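Similar to N-acetyltransferase (Staphylococcus aureus subsp. aureus, PDB 4MBU) probably transfers an acetyl group from acetyl-coenzyme A to an amine acceptor, as a Gcn5-related N-acetyltransferase. Local coordinates at residues Leu13-Ala18 with Gly62-Phe67; Asn21-Ile24 with Thr28-Tyr31; Gln101-Leu106 with Phe136-Ala141. All coordinates share one frame; numbering follows the deposited sequence.

Contact 1 (Leu13-Ala18 with Gly62-Phe67); sequences LNAILA and GSVLGF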
ATOM      1  N   LEU A  13     -30.824  17.553   1.099  1.00 22.52           N
ATOM      2  CA  LEU A  13     -29.936  17.665   2.260  1.00 22.61           C
ATOM      3  C   LEU A  13     -30.260  16.699   3.409  1.00 23.25           C
ATOM      4  O   LEU A  13     -29.361  16.052   3.969  1.00 23.68           O
ATOM      5  CB  LEU A  13     -29.844  19.120   2.742  1.00 19.43           C
ATOM      6  CG  LEU A  13     -29.133  20.053   1.754  1.00 20.78           C
ATOM      7  CD1 LEU A  13     -29.057  21.469   2.279  1.00 22.75           C
ATOM      8  CD2 LEU A  13     -27.725  19.559   1.428  1.00 18.26           C
ATOM      9  N   ASN A  14     -31.539  16.563   3.738  1.00 24.44           N
ATOM     10  CA  ASN A  14     -31.918  15.655   4.816  1.00 26.83           C
ATOM     11  C   ASN A  14     -31.404  14.248   4.537  1.00 24.02           C
ATOM     12  O   ASN A  14     -30.725  13.657   5.387  1.00 22.31           O
ATOM     13  CB  ASN A  14     -33.426  15.674   5.054  1.00 30.37           C
ATOM     14  CG  ASN A  14     -33.874  16.924   5.782  1.00 37.41           C
ATOM     15  OD1 ASN A  14     -34.374  17.865   5.172  1.00 43.56           O
ATOM     16  ND2 ASN A  14     -33.680  16.944   7.096  1.00 39.90           N
ATOM     17  N   ALA A  15     -31.653  13.756   3.319  1.00 18.20           N
ATOM     18  CA  ALA A  15     -31.176  12.425   2.929  1.00 15.88           C
ATOM     19  C   ALA A  15     -29.663  12.404   3.065  1.00 13.83           C
ATOM     20  O   ALA A  15     -29.087  11.517   3.714  1.00 18.24           O
ATOM     21  CB  ALA A  15     -31.588  12.115   1.501  1.00 17.23           C
ATOM     22  N   ILE A  16     -29.027  13.439   2.516  1.00 16.85           N
ATOM     23  CA  ILE A  16     -27.570  13.527   2.553  1.00 19.99           C
ATOM     24  C   ILE A  16     -27.130  13.465   4.009  1.00 20.09           C
ATOM     25  O   ILE A  16     -26.263  12.654   4.371  1.00 18.16           O
ATOM     26  CB  ILE A  16     -27.046  14.795   1.822  1.00 18.13           C
ATOM     27  CG1 ILE A  16     -27.096  14.570   0.302  1.00 15.37           C
ATOM     28  CG2 ILE A  16     -25.622  15.143   2.259  1.00 15.45           C
ATOM     29  CD1 ILE A  16     -26.910  15.829  -0.540  1.00 10.57           C
ATOM     30  N   LEU A  17     -27.795  14.248   4.858  1.00 22.97           N
ATOM     31  CA  LEU A  17     -27.402  14.309   6.265  1.00 22.89           C
ATOM     32  C   LEU A  17     -27.402  12.905   6.857  1.00 23.99           C
ATOM     33  O   LEU A  17     -26.410  12.481   7.467  1.00 25.98           O
ATOM     34  CB  LEU A  17     -28.322  15.241   7.059  1.00 23.46           C
ATOM     35  CG  LEU A  17     -27.979  15.445   8.542  1.00 22.94           C
ATOM     36  CD1 LEU A  17     -26.629  16.082   8.701  1.00 18.66           C
ATOM     37  CD2 LEU A  17     -29.031  16.287   9.236  1.00 24.44           C
ATOM     38  N   ALA A  18     -28.475  12.157   6.603  1.00 25.23           N
ATOM     39  CA  ALA A  18     -28.620  10.849   7.232  1.00 26.33           C
ATOM     40  C   ALA A  18     -27.423  10.004   6.848  1.00 22.22           C
ATOM     41  O   ALA A  18     -26.734   9.443   7.719  1.00 25.64           O
ATOM     42  CB  ALA A  18     -29.916  10.179   6.803  1.00 24.58           C
ATOM     43  N   GLY A  62     -36.844   7.693  -6.464  1.00 12.09           N
ATOM     44  CA  GLY A  62     -37.220   8.835  -5.656  1.00 15.74           C
ATOM     45  C   GLY A  62     -36.368   8.990  -4.410  1.00 22.90           C
ATOM     46  O   GLY A  62     -36.601   9.896  -3.609  1.00 26.53           O
ATOM     47  N   SER A  63     -35.380   8.114  -4.247  1.00 21.00           N
ATOM     48  CA  SER A  63     -34.541   8.126  -3.052  1.00 21.78           C
ATOM     49  C   SER A  63     -33.068   8.409  -3.344  1.00 17.58           C
ATOM     50  O   SER A  63     -32.457   7.770  -4.203  1.00 20.87           O
ATOM     51  CB  SER A  63     -34.684   6.809  -2.284  1.00 28.46           C
ATOM     52  OG  SER A  63     -35.937   6.742  -1.622  1.00 29.28           O
ATOM     53  N   VAL A  64     -32.507   9.368  -2.611  1.00 18.27           N
ATOM     54  CA  VAL A  64     -31.078   9.658  -2.662  1.00 17.70           C
ATOM     55  C   VAL A  64     -30.287   8.555  -1.940  1.00 17.77           C
ATOM     56  O   VAL A  64     -30.333   8.444  -0.709  1.00 20.39           O
ATOM     57  CB  VAL A  64     -30.764  11.033  -2.032  1.00 20.36           C
ATOM     58  CG1 VAL A  64     -29.250  11.231  -1.857  1.00 18.47           C
ATOM     59  CG2 VAL A  64     -31.365  12.162  -2.871  1.00 22.75           C
ATOM     60  N   LEU A  65     -29.557   7.750  -2.709  1.00 13.21           N
ATOM     61  CA  LEU A  65     -28.821   6.619  -2.147  1.00 14.34           C
ATOM     62  C   LEU A  65     -27.336   6.909  -2.045  1.00 18.37           C
ATOM     63  O   LEU A  65     -26.579   6.116  -1.471  1.00 12.15           O
ATOM     64  CB  LEU A  65     -29.041   5.351  -2.980  1.00 14.78           C
ATOM     65  CG  LEU A  65     -30.506   4.925  -3.158  1.00 20.41           C
ATOM     66  CD1 LEU A  65     -30.608   3.613  -3.930  1.00 24.02           C
ATOM     67  CD2 LEU A  65     -31.225   4.813  -1.815  1.00 17.61           C
ATOM     68  N   GLY A  66     -26.893   8.021  -2.626  1.00 16.16           N
ATOM     69  CA  GLY A  66     -25.490   8.363  -2.431  1.00 17.41           C
ATOM     70  C   GLY A  66     -25.189   9.794  -2.798  1.00 16.30           C
ATOM     71  O   GLY A  66     -25.971  10.415  -3.520  1.00 15.17           O
ATOM     72  N   PHE A  67     -24.071  10.325  -2.306  1.00 12.93           N
ATOM     73  CA  PHE A  67     -23.640  11.663  -2.719  1.00 11.32           C
ATOM     74  C   PHE A  67     -22.126  11.772  -2.777  1.00 14.00           C
ATOM     75  O   PHE A  67     -21.423  10.912  -2.254  1.00 12.32           O
ATOM     76  CB  PHE A  67     -24.267  12.764  -1.852  1.00 13.55           C
ATOM     77  CG  PHE A  67     -23.590  12.976  -0.532  1.00 13.63           C
ATOM     78  CD1 PHE A  67     -23.918  12.191   0.568  1.00 13.45           C
ATOM     79  CD2 PHE A  67     -22.653  13.998  -0.376  1.00 13.79           C
ATOM     80  CE1 PHE A  67     -23.295  12.405   1.808  1.00 15.78           C
ATOM     81  CE2 PHE A  67     -22.034  14.220   0.854  1.00 16.37           C
ATOM     82  CZ  PHE A  67     -22.351  13.420   1.946  1.00 13.12           C
TER
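Helix residues Ala15 and Ile16 lie over the start of strand 63-72, the CA atoms of Ala15 and Val64 being 6.2 Å apart and those of Ile16 and Phe67 6.8 Å. Two points of touch result. At the first, the methyl CB of Ala15 meets the branch carbon of Val64, with CB to CB at 3.8 Å, both side chains starting out toward the partner segment. The second is a CH-pi contact: Ile16 CG2 stands 3.6 Å from the centroid of the Phe67 ring, 12° off its normal. CG1 of Ile16 shares the ring, resting 3.9 Å from Phe67 CG. The phenylalanine reaches this place with CG set between its own backbone N and carbonyl carbon (chi1 80°), and the two side chains cross at about a right angle. Between the two points the strand makes a classic beta bulge, Leu65 and Gly66 both facing Phe58. Val57 of strand 55-60 touches Ile16 as well as Val64 and Phe67, so the helix packs on two neighbouring strands of the GNAT sheet. No hydrogen bond spans the segments; the two meet through apolar packing and a CH-pi contact, with a methyl centred on an aromatic face, which gives the packing a definite direction.

Contact 2 (Asn21-Ile24 with Thr28-Tyr31); sequences NDAI and TAVY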
ATOM      1  N   ASN A  21     -24.312  11.087   8.579  1.00 16.12           N
ATOM      2  CA  ASN A  21     -24.290  10.800  10.008  1.00 20.85           C
ATOM      3  C   ASN A  21     -24.132   9.313  10.280  1.00 19.58           C
ATOM      4  O   ASN A  21     -23.482   8.931  11.256  1.00 16.20           O
ATOM      5  CB  ASN A  21     -25.514  11.375  10.727  1.00 24.43           C
ATOM      6  CG  ASN A  21     -25.361  12.847  11.034  1.00 23.68           C
ATOM      7  OD1 ASN A  21     -24.244  13.370  11.071  1.00 22.80           O
ATOM      8  ND2 ASN A  21     -26.485  13.527  11.270  1.00 20.00           N
ATOM      9  N   ASP A  22     -24.679   8.475   9.395  1.00 20.30           N
ATOM     10  CA  ASP A  22     -24.527   7.036   9.568  1.00 22.51           C
ATOM     11  C   ASP A  22     -23.029   6.742   9.532  1.00 18.11           C
ATOM     12  O   ASP A  22     -22.484   6.038  10.395  1.00 18.03           O
ATOM     13  CB  ASP A  22     -25.256   6.282   8.455  1.00 34.50           C
ATOM     14  CG  ASP A  22     -25.799   4.938   8.913  1.00 47.07           C
ATOM     15  OD1 ASP A  22     -26.360   4.869  10.029  1.00 51.84           O
ATOM     16  OD2 ASP A  22     -25.674   3.951   8.157  1.00 52.03           O
ATOM     17  N   ALA A  23     -22.354   7.371   8.575  1.00 13.80           N
ATOM     18  CA  ALA A  23     -20.935   7.136   8.380  1.00 18.07           C
ATOM     19  C   ALA A  23     -20.165   7.612   9.607  1.00 18.95           C
ATOM     20  O   ALA A  23     -19.154   7.008   9.997  1.00 16.37           O
ATOM     21  CB  ALA A  23     -20.456   7.831   7.116  1.00  9.19           C
ATOM     22  N   ILE A  24     -20.659   8.673  10.243  1.00 15.66           N
ATOM     23  CA  ILE A  24     -19.952   9.203  11.402  1.00 16.48           C
ATOM     24  C   ILE A  24     -20.116   8.223  12.546  1.00 19.31           C
ATOM     25  O   ILE A  24     -19.159   7.937  13.276  1.00 20.42           O
ATOM     26  CB  ILE A  24     -20.473  10.583  11.812  1.00 16.68           C
ATOM     27  CG1 ILE A  24     -19.887  11.657  10.901  1.00 18.38           C
ATOM     28  CG2 ILE A  24     -20.116  10.897  13.251  1.00 14.27           C
ATOM     29  CD1 ILE A  24     -20.544  13.018  11.103  1.00 18.11           C
ATOM     30  N   THR A  28     -15.141   4.609   9.989  1.00 16.23           N
ATOM     31  CA  THR A  28     -14.012   5.521   9.995  1.00 19.39           C
ATOM     32  C   THR A  28     -13.951   6.308   8.687  1.00 22.31           C
ATOM     33  O   THR A  28     -12.916   6.868   8.341  1.00 18.02           O
ATOM     34  CB  THR A  28     -12.716   4.743  10.127  1.00 19.01           C
ATOM     35  OG1 THR A  28     -12.632   3.811   9.048  1.00 25.71           O
ATOM     36  CG2 THR A  28     -12.687   3.982  11.441  1.00 16.87           C
ATOM     37  N   ALA A  29     -15.059   6.323   7.951  1.00 18.62           N
ATOM     38  CA  ALA A  29     -15.112   7.035   6.680  1.00 17.63           C
ATOM     39  C   ALA A  29     -15.096   8.555   6.895  1.00 20.57           C
ATOM     40  O   ALA A  29     -14.733   9.316   5.998  1.00 20.48           O
ATOM     41  CB  ALA A  29     -16.349   6.619   5.893  1.00 17.68           C
ATOM     42  N   VAL A  30     -15.504   8.984   8.088  1.00 15.18           N
ATOM     43  CA  VAL A  30     -15.446  10.388   8.486  1.00 16.40           C
ATOM     44  C   VAL A  30     -14.704  10.458   9.816  1.00 15.93           C
ATOM     45  O   VAL A  30     -15.141   9.846  10.800  1.00 12.76           O
ATOM     46  CB  VAL A  30     -16.859  10.976   8.686  1.00 19.57           C
ATOM     47  CG1 VAL A  30     -16.780  12.487   8.878  1.00 22.20           C
ATOM     48  CG2 VAL A  30     -17.757  10.659   7.496  1.00 15.64           C
ATOM     49  N   TYR A  31     -13.579  11.178   9.852  1.00 13.74           N
ATOM     50  CA  TYR A  31     -12.816  11.329  11.093  1.00 13.65           C
ATOM     51  C   TYR A  31     -13.510  12.347  12.023  1.00 15.36           C
ATOM     52  O   TYR A  31     -12.916  13.342  12.454  1.00 18.51           O
ATOM     53  CB  TYR A  31     -11.357  11.735  10.817  1.00  9.52           C
ATOM     54  CG  TYR A  31     -10.428  10.616  10.334  1.00  8.98           C
ATOM     55  CD1 TYR A  31     -10.928   9.481   9.703  1.00 12.35           C
ATOM     56  CD2 TYR A  31      -9.046  10.698  10.523  1.00 11.15           C
ATOM     57  CE1 TYR A  31     -10.079   8.465   9.260  1.00 10.01           C
ATOM     58  CE2 TYR A  31      -8.182   9.682  10.073  1.00 10.67           C
ATOM     59  CZ  TYR A  31      -8.717   8.571   9.444  1.00 13.37           C
ATOM     60  OH  TYR A  31      -7.898   7.549   8.992  1.00 14.71           O
TER
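Ile24 and Val30 meet through their first torsions: Ile24 sets CG1 beside its backbone N and anti to the carbonyl carbon (chi1 -79°), while Val30 turns CG1 anti to the backbone N (chi1 -171°) and CG2 beside it, presenting both methyls to the helix. This is the end of helix 13-26 of the GNAT fold, where the chain leaves the helix and turns back so that the following loop packs against its last turn or so. The pairing of CA atoms follows the same course, Ala23 with Ala29 at 6.1 Å and Ile24 with Val30 at 5.5 Å.

Val30 does most of the touching. Its branch straddles the helix surface: CG1 sits 3.8 Å from Ile24 CG1, and CG2 reaches the methyl of Ala23, 3.9 Å from its CB. The side chains of Ile24 and Val30 cross at a slant, and both residues are buried. Ala29 adds a looser touch at the margin, its CB 4.5 Å from Ala23 CB.

Polar groups fasten the turn around this apolar centre. Thr27 OG1 bonds to both Ala23 O and Ala29 N, bridging helix end and loop, while Lys150 NZ takes the carbonyl oxygens of Ile24 and Val30 together, so that one amino group spans the two segments. Beyond the valine, the Tyr31 ring meets Tyr79 of the second subunit, placing Tyr31 at a subunit interface. Within the loop, Thr28 O lies at the edge of the Tyr31 ring, in its plane, and the hydroxyl OH of that tyrosine is hydrogen-bonded to Asp123 OD1.

Contact 3 (Gln101-Leu106 with Phe136-Ala141); sequences QLLQRL and FNFKHA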
ATOM      1  N   GLN A 101     -20.113   5.001 -10.063  1.00 18.43           N
ATOM      2  CA  GLN A 101     -20.770   5.996 -10.914  1.00 22.79           C
ATOM      3  C   GLN A 101     -20.527   7.427 -10.423  1.00 19.41           C
ATOM      4  O   GLN A 101     -20.323   8.364 -11.229  1.00 18.42           O
ATOM      5  CB  GLN A 101     -22.274   5.706 -11.024  1.00 22.43           C
ATOM      6  CG  GLN A 101     -22.607   4.434 -11.818  1.00 23.01           C
ATOM      7  CD  GLN A 101     -24.108   4.241 -12.017  1.00 28.08           C
ATOM      8  OE1 GLN A 101     -24.817   5.145 -12.465  1.00 30.65           O
ATOM      9  NE2 GLN A 101     -24.596   3.064 -11.665  1.00 30.82           N
ATOM     10  N   LEU A 102     -20.547   7.593  -9.102  1.00 14.29           N
ATOM     11  CA  LEU A 102     -20.252   8.896  -8.519  1.00 13.77           C
ATOM     12  C   LEU A 102     -18.811   9.319  -8.816  1.00 13.84           C
ATOM     13  O   LEU A 102     -18.573  10.440  -9.247  1.00 15.22           O
ATOM     14  CB  LEU A 102     -20.551   8.907  -7.015  1.00 11.62           C
ATOM     15  CG  LEU A 102     -22.052   8.969  -6.718  1.00 11.11           C
ATOM     16  CD1 LEU A 102     -22.337   8.651  -5.284  1.00  9.39           C
ATOM     17  CD2 LEU A 102     -22.583  10.347  -7.049  1.00  9.38           C
ATOM     18  N   LEU A 103     -17.855   8.415  -8.616  1.00 14.25           N
ATOM     19  CA  LEU A 103     -16.451   8.730  -8.870  1.00 13.55           C
ATOM     20  C   LEU A 103     -16.246   9.095 -10.329  1.00  9.86           C
ATOM     21  O   LEU A 103     -15.540  10.050 -10.651  1.00 11.16           O
ATOM     22  CB  LEU A 103     -15.549   7.548  -8.496  1.00 11.45           C
ATOM     23  CG  LEU A 103     -14.070   7.765  -8.799  1.00 11.16           C
ATOM     24  CD1 LEU A 103     -13.570   9.085  -8.207  1.00  5.99           C
ATOM     25  CD2 LEU A 103     -13.250   6.596  -8.254  1.00 14.57           C
ATOM     26  N   GLN A 104     -16.864   8.325 -11.211  1.00 10.06           N
ATOM     27  CA  GLN A 104     -16.792   8.608 -12.645  1.00 15.14           C
ATOM     28  C   GLN A 104     -17.256  10.039 -12.925  1.00 14.94           C
ATOM     29  O   GLN A 104     -16.580  10.811 -13.634  1.00 14.91           O
ATOM     30  CB  GLN A 104     -17.656   7.593 -13.396  1.00 21.66           C
ATOM     31  CG  GLN A 104     -17.689   7.761 -14.896  1.00 33.47           C
ATOM     32  CD  GLN A 104     -18.578   6.724 -15.559  1.00 41.70           C
ATOM     33  OE1 GLN A 104     -19.575   6.280 -14.979  1.00 43.93           O
ATOM     34  NE2 GLN A 104     -18.218   6.326 -16.774  1.00 43.34           N
ATOM     35  N   ARG A 105     -18.395  10.408 -12.339  1.00 14.40           N
ATOM     36  CA  ARG A 105     -18.931  11.753 -12.550  1.00 10.34           C
ATOM     37  C   ARG A 105     -18.015  12.846 -11.977  1.00 12.79           C
ATOM     38  O   ARG A 105     -17.784  13.883 -12.616  1.00 17.07           O
ATOM     39  CB  ARG A 105     -20.351  11.844 -11.973  1.00 10.25           C
ATOM     40  CG  ARG A 105     -21.041  13.180 -12.195  1.00 18.46           C
ATOM     41  CD  ARG A 105     -21.313  13.445 -13.678  1.00 23.95           C
ATOM     42  NE  ARG A 105     -21.934  14.754 -13.880  1.00 27.84           N
ATOM     43  CZ  ARG A 105     -21.255  15.892 -14.020  1.00 32.56           C
ATOM     44  NH1 ARG A 105     -19.925  15.888 -13.985  1.00 30.57           N
ATOM     45  NH2 ARG A 105     -21.906  17.040 -14.192  1.00 35.92           N
ATOM     46  N   LEU A 106     -17.468  12.593 -10.790  1.00 10.93           N
ATOM     47  CA  LEU A 106     -16.488  13.499 -10.180  1.00 14.86           C
ATOM     48  C   LEU A 106     -15.302  13.720 -11.098  1.00 13.09           C
ATOM     49  O   LEU A 106     -14.874  14.856 -11.299  1.00 16.17           O
ATOM     50  CB  LEU A 106     -15.974  12.950  -8.842  1.00 12.00           C
ATOM     51  CG  LEU A 106     -16.928  12.987  -7.649  1.00 12.41           C
ATOM     52  CD1 LEU A 106     -16.299  12.256  -6.439  1.00 12.90           C
ATOM     53  CD2 LEU A 106     -17.289  14.429  -7.294  1.00  7.94           C
ATOM     54  N   PHE A 136     -10.012   2.964 -11.023  1.00 14.89           N
ATOM     55  CA  PHE A 136      -9.986   4.196 -11.814  1.00 11.91           C
ATOM     56  C   PHE A 136      -8.572   4.758 -11.954  1.00 11.87           C
ATOM     57  O   PHE A 136      -8.394   5.937 -12.267  1.00 12.67           O
ATOM     58  CB  PHE A 136     -10.919   5.245 -11.197  1.00 12.00           C
ATOM     59  CG  PHE A 136     -12.374   5.008 -11.502  1.00 18.76           C
ATOM     60  CD1 PHE A 136     -12.980   5.645 -12.573  1.00 22.99           C
ATOM     61  CD2 PHE A 136     -13.125   4.129 -10.740  1.00 17.60           C
ATOM     62  CE1 PHE A 136     -14.313   5.419 -12.866  1.00 24.17           C
ATOM     63  CE2 PHE A 136     -14.455   3.904 -11.029  1.00 20.54           C
ATOM     64  CZ  PHE A 136     -15.049   4.551 -12.091  1.00 20.19           C
ATOM     65  N   ASN A 137      -7.575   3.913 -11.698  1.00 10.10           N
ATOM     66  CA  ASN A 137      -6.172   4.268 -11.910  1.00 10.77           C
ATOM     67  C   ASN A 137      -5.606   5.360 -10.983  1.00 13.25           C
ATOM     68  O   ASN A 137      -4.681   6.092 -11.358  1.00 13.74           O
ATOM     69  CB  ASN A 137      -5.938   4.597 -13.389  1.00 15.85           C
ATOM     70  CG  ASN A 137      -6.322   3.440 -14.303  1.00 30.40           C
ATOM     71  OD1 ASN A 137      -5.943   2.286 -14.057  1.00 36.94           O
ATOM     72  ND2 ASN A 137      -7.093   3.738 -15.351  1.00 27.25           N
ATOM     73  N   PHE A 138      -6.165   5.469  -9.779  1.00 10.80           N
ATOM     74  CA  PHE A 138      -5.514   6.231  -8.715  1.00 14.29           C
ATOM     75  C   PHE A 138      -4.283   5.442  -8.277  1.00 11.89           C
ATOM     76  O   PHE A 138      -4.329   4.210  -8.248  1.00 11.94           O
ATOM     77  CB  PHE A 138      -6.457   6.402  -7.523  1.00  9.18           C
ATOM     78  CG  PHE A 138      -7.483   7.485  -7.702  1.00  7.93           C
ATOM     79  CD1 PHE A 138      -8.506   7.351  -8.637  1.00  6.96           C
ATOM     80  CD2 PHE A 138      -7.449   8.628  -6.908  1.00  8.55           C
ATOM     81  CE1 PHE A 138      -9.460   8.348  -8.784  1.00  8.71           C
ATOM     82  CE2 PHE A 138      -8.402   9.626  -7.051  1.00  9.42           C
ATOM     83  CZ  PHE A 138      -9.405   9.490  -7.992  1.00  8.43           C
ATOM     84  N   LYS A 139      -3.187   6.137  -7.966  1.00 10.73           N
ATOM     85  CA  LYS A 139      -1.982   5.500  -7.415  1.00 12.33           C
ATOM     86  C   LYS A 139      -1.865   5.764  -5.917  1.00 10.01           C
ATOM     87  O   LYS A 139      -2.053   6.897  -5.456  1.00  7.54           O
ATOM     88  CB  LYS A 139      -0.718   6.077  -8.075  1.00 17.57           C
ATOM     89  CG  LYS A 139      -0.768   6.157  -9.589  1.00 24.82           C
ATOM     90  CD  LYS A 139      -0.904   4.784 -10.179  1.00 30.41           C
ATOM     91  CE  LYS A 139      -0.681   4.806 -11.681  1.00 36.34           C
ATOM     92  NZ  LYS A 139      -0.938   3.443 -12.232  1.00 40.41           N
ATOM     93  N   HIS A 140      -1.524   4.737  -5.147  1.00  9.17           N
ATOM     94  CA  HIS A 140      -1.267   4.944  -3.724  1.00  9.64           C
ATOM     95  C   HIS A 140      -0.015   5.808  -3.584  1.00 11.83           C
ATOM     96  O   HIS A 140       1.085   5.410  -3.997  1.00  6.84           O
ATOM     97  CB  HIS A 140      -1.079   3.615  -3.008  1.00  3.92           C
ATOM     98  CG  HIS A 140      -1.017   3.729  -1.518  1.00  7.70           C
ATOM     99  ND1 HIS A 140      -0.602   2.702  -0.705  1.00  3.94           N
ATOM    100  CD2 HIS A 140      -1.318   4.766  -0.696  1.00  3.91           C
ATOM    101  CE1 HIS A 140      -0.638   3.089   0.555  1.00  6.66           C
ATOM    102  NE2 HIS A 140      -1.068   4.331   0.596  1.00 11.11           N
ATOM    103  N   ALA A 141      -0.185   6.998  -3.013  1.00 11.12           N
ATOM    104  CA  ALA A 141       0.902   7.977  -2.943  1.00  9.04           C
ATOM    105  C   ALA A 141       1.571   7.967  -1.580  1.00 15.78           C
ATOM    106  O   ALA A 141       2.677   8.483  -1.424  1.00 20.76           O
ATOM    107  CB  ALA A 141       0.388   9.380  -3.276  1.00  4.98           C
TER
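Leu103 and Phe136 form the main apolar contact between helix 98-112 and the segment that follows helix 127-135. The leucine extends with CG anti to its backbone N (chi1 177°), which carries its branch out from the helix to one face of the aromatic ring. There CG makes a CH-pi contact, 4.2 Å from the centroid of the Phe136 ring and 12° off the normal. The methyl CD2 approaches more closely, to 3.5 Å from Phe136 CD2. The leucine and the phenylalanine run antiparallel, side by side, each heading back toward the other's backbone.

The other methyl serves a second ring. Leu103 CD1 lies 4.2 Å from Phe138 CZ, so that the fork of one leucine is divided between two phenylalanines. Gln104 contributes through its aliphatic root, CB standing 4.0 Å from Phe136 CE1, whereas the extended chain takes its amide away from the contact. Aromatic neighbours continue the cluster: the Phe138 ring meets His133 edge-to-face, and Leu103 also touches His85 and Ile87 of strand 82-89.

In the GNAT fold this joins the helix after strand 82-89 to the turn between helix 127-135 and strand 139-150. The turn is a Schellman motif, with Asn137 at the C-prime position in positive phi; Phe138 N bonds to His133 O and Asn137 N to Gln134 O. Phe136 and Phe138 thus flank the C-prime residue, and in both the bond to CB points toward helix 98-112.

From the second segment, polar and metal interactions reach the third subunit. Asn137 OD1 is hydrogen-bonded to Lys139 NZ of the third subunit. His140 ND1 binds a cadmium ion together with His140 ND1 of that same subunit.

Helix 13-26 opens both of the first two contacts. Contact 2 closes first, a short return of the loop 28-31 onto the end of that helix, and it is nested inside the longer loop that contact 1 closes when strand 63-72 packs against the first turns of the helix; their centres lie 15 Å apart. Contact 3 follows in series, its loop running from helix 98-112 through strand 117-123 and helix 127-135 to 136-141. No loops cross. Contacts 1 and 3 reach the same sheet and lie on opposite sides of the chain's centre, yet meet where Leu102 CD1 packs 3.8 Å from Phe67 N; contacts 2 and 3 do not touch.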